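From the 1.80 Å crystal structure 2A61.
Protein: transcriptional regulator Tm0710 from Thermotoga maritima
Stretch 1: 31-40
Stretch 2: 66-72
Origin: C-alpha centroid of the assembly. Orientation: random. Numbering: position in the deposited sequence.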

# COMPACT_ATOMS: atom_id res chain seq x y z
N ILE A 31 14.01 3.01 9.17
CA ILE A 31 12.53 3.04 9.44
C ILE A 31 11.83 1.81 8.87
O ILE A 31 12.05 1.43 7.73
N THR A 32 11.05 1.12 9.70
CA THR A 32 10.43 -0.12 9.23
C THR A 32 9.14 0.22 8.44
O THR A 32 8.60 1.34 8.56
N PRO A 33 8.65 -0.73 7.61
CA PRO A 33 7.35 -0.51 6.88
C PRO A 33 6.15 -0.02 7.75
O PRO A 33 5.42 0.90 7.34
N ALA A 34 5.95 -0.63 8.92
CA ALA A 34 4.88 -0.24 9.80
C ALA A 34 5.13 1.14 10.39
O ALA A 34 4.20 1.95 10.50
N GLN A 35 6.39 1.43 10.73
CA GLN A 35 6.73 2.78 11.17
C GLN A 35 6.48 3.82 10.09
O GLN A 35 6.01 4.91 10.39
N PHE A 36 6.86 3.52 8.86
CA PHE A 36 6.61 4.44 7.76
C PHE A 36 5.11 4.67 7.49
O PHE A 36 4.69 5.79 7.19
N ASP A 37 4.32 3.61 7.59
CA ASP A 37 2.86 3.70 7.45
C ASP A 37 2.24 4.68 8.48
O ASP A 37 1.30 5.42 8.15
N ILE A 38 2.73 4.64 9.73
CA ILE A 38 2.35 5.65 10.73
C ILE A 38 2.77 7.06 10.30
O ILE A 38 1.97 8.00 10.36
N LEU A 39 4.01 7.20 9.86
CA LEU A 39 4.52 8.53 9.49
C LEU A 39 3.81 9.11 8.30
O LEU A 39 3.48 10.30 8.30
N GLN A 40 3.59 8.28 7.26
CA GLN A 40 2.91 8.77 6.06
C GLN A 40 1.44 9.09 6.25
O GLN A 40 0.95 10.03 5.66
N GLY A 66 5.25 0.50 20.83
CA GLY A 66 6.67 0.23 20.49
C GLY A 66 7.19 0.97 19.26
O GLY A 66 8.31 1.52 19.26
N LEU A 67 6.37 0.96 18.20
CA LEU A 67 6.69 1.68 16.97
C LEU A 67 6.83 3.19 17.16
O LEU A 67 7.74 3.78 16.62
N VAL A 68 5.85 3.81 17.84
CA VAL A 68 5.79 5.27 18.06
C VAL A 68 6.93 5.73 18.99
O VAL A 68 7.55 6.75 18.76
N LYS A 69 7.17 4.96 20.04
CA LYS A 69 8.24 5.30 21.03
C LYS A 69 9.61 5.48 20.38
O LYS A 69 10.36 6.38 20.74
N ARG A 70 9.92 4.62 19.40
CA ARG A 70 11.18 4.73 18.64
C ARG A 70 11.15 5.94 17.72
O ARG A 70 12.13 6.65 17.59
N LEU A 71 10.02 6.18 17.06
CA LEU A 71 9.91 7.36 16.19
C LEU A 71 10.03 8.67 16.97
O LEU A 71 10.55 9.65 16.44
N GLU A 72 9.45 8.71 18.17
CA GLU A 72 9.56 9.88 19.07
C GLU A 72 11.00 10.04 19.57
O GLU A 72 11.58 11.13 19.48

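The unusual feature of this contact is a buried glutamine whose amide bonds to both stretches. Gln 35 sits in the first turn of helix 33-40, with its CA 5.9 Å from the CA of Leu 67. Its CA-to-CB bond points sideways, but chi1 m and chi2 t carry the amide end nearer to helix 66-72.

The two ends of that amide have different partners. OE1 turns back on its own stretch and accepts from the backbone of Thr 32, with Thr 32 N to Gln 35 OE1 at 3.0 Å. NE2 reaches across and donates to the backbone of Leu 67, with Gln 35 NE2 to Leu 67 O at 3.4 Å. This bond is nearly straight but long, and is weak. The same carbonyl also takes a weak helical bond from Leu 71 N, at 3.3 Å to Leu 67 O.

Thr 32 is the N-cap. Its chi1 is p, and OG1 accepts from the free backbone amide of the first turn, with Gln 35 N to Thr 32 OG1 at 3.2 Å. Thr 32 and Gln 35 thus bond to each other reciprocally, backbone to side chain in both directions.

Arg 70 closes the exposed side. Its CB points toward stretch 1, with chi1 near -90° and chi3 between wells. The guanidinium has Gln 35 CD over one face and Thr 32 CG2 at its edge, where Thr 32 CG2 lies 3.7 Å from Arg 70 NH1. Water 1 accepts from Arg 70 NH1 at a short 2.4 Å and donates a weak bond to Gln 35 OE1 at 3.4 Å. It therefore links the two side chains.

The rest of the contact is mostly apolar. Leu 71 (m, t) points in and has the largest area covered by the other stretch. Its CG lies 3.7 Å from Gln 35 NE2, its CD1 4.3 Å from Ile 38 CG2, and its CD2 4.0 Å from Leu 39 CD1. Leu 39 (m, t) starts sideways, but its end comes nearer.

Leu 67 (m, t) also points in. Its CD1 meets Ala 34 CB at 3.9 Å, and its CD2 lies 3.8 Å from Gln 35 CG. Ile 38 (m, t) points toward stretch 2 and places CD1 3.8 Å from Leu 67 CB. The same Ile 38 CD1 is 4.0 Å from Val 68 CG2, although the Val 68 CB points away.

The helix axes cross at 72° and approach to 9.9 Å. Phe 36 (chi1 t) and Lys 69 point away and take no part.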

# COMPACT_ATOMS: atom_id res chain seq x y z
CB ILE A 31 11.90 4.39 8.96
CG1 ILE A 31 12.55 5.52 9.80
CG2 ILE A 31 10.33 4.40 9.03
CD1 ILE A 31 12.35 6.91 9.24
CB THR A 32 10.07 -1.07 10.40
OG1 THR A 32 8.90 -0.56 11.07
CG2 THR A 32 11.26 -1.25 11.44
CB PRO A 33 7.06 -1.89 6.27
CG PRO A 33 8.48 -2.47 6.05
CD PRO A 33 9.35 -1.98 7.20
CB ALA A 34 4.69 -1.26 10.91
CB GLN A 35 8.18 2.86 11.60
CG GLN A 35 8.53 2.21 12.97
CD GLN A 35 10.00 2.50 13.32
OE1 GLN A 35 10.88 2.21 12.52
NE2 GLN A 35 10.26 3.08 14.52
CB PHE A 36 7.28 3.93 6.46
CG PHE A 36 7.06 4.83 5.29
CD1 PHE A 36 7.62 6.10 5.26
CD2 PHE A 36 6.32 4.40 4.20
CE1 PHE A 36 7.41 6.94 4.16
CE2 PHE A 36 6.12 5.24 3.10
CZ PHE A 36 6.67 6.50 3.10
CB ASP A 37 2.22 2.33 7.59
CG ASP A 37 2.42 1.43 6.37
OD1 ASP A 37 2.58 1.91 5.21
OD2 ASP A 37 2.45 0.20 6.61
CB ILE A 38 2.97 5.37 12.11
CG1 ILE A 38 2.40 4.06 12.69
CG2 ILE A 38 2.85 6.57 13.02
CD1 ILE A 38 3.18 3.58 13.88
CB LEU A 39 6.01 8.52 9.17
CG LEU A 39 7.05 8.37 10.26
CD1 LEU A 39 8.45 8.26 9.60
CD2 LEU A 39 6.99 9.57 11.19
CB GLN A 40 3.17 7.89 4.82
CG GLN A 40 2.45 6.61 4.77
CD GLN A 40 2.48 5.97 3.36
OE1 GLN A 40 2.28 4.77 3.22
NE2 GLN A 40 2.73 6.78 2.34
CB LEU A 67 5.64 1.37 15.85
CG LEU A 67 5.41 -0.11 15.46
CD1 LEU A 67 4.13 -0.26 14.65
CD2 LEU A 67 6.64 -0.65 14.66
CB VAL A 68 4.40 5.63 18.60
CG1 VAL A 68 4.38 7.05 19.18
CG2 VAL A 68 3.32 5.46 17.45
CB LYS A 69 8.31 4.16 22.06
CG LYS A 69 9.43 4.21 23.06
CD LYS A 69 9.30 3.06 24.07
CE LYS A 69 9.49 1.67 23.41
NZ LYS A 69 9.26 0.54 24.36
CB ARG A 70 11.37 3.52 17.76
CG ARG A 70 12.10 2.35 18.38
CD ARG A 70 12.39 1.38 17.16
NE ARG A 70 11.27 0.47 17.10
CZ ARG A 70 10.97 -0.33 16.10
NH1 ARG A 70 11.67 -0.33 14.98
NH2 ARG A 70 9.94 -1.12 16.25
CB LEU A 71 8.59 7.32 15.39
CG LEU A 71 8.50 6.28 14.26
CD1 LEU A 71 7.06 6.20 13.69
CD2 LEU A 71 9.49 6.59 13.10
CB GLU A 72 8.61 9.70 20.27
CG GLU A 72 7.13 9.94 19.92
CD GLU A 72 6.26 10.04 21.16
OE1 GLU A 72 6.00 8.98 21.79
OE2 GLU A 72 5.89 11.19 21.54
O HOH W 1 13.57 0.59 13.81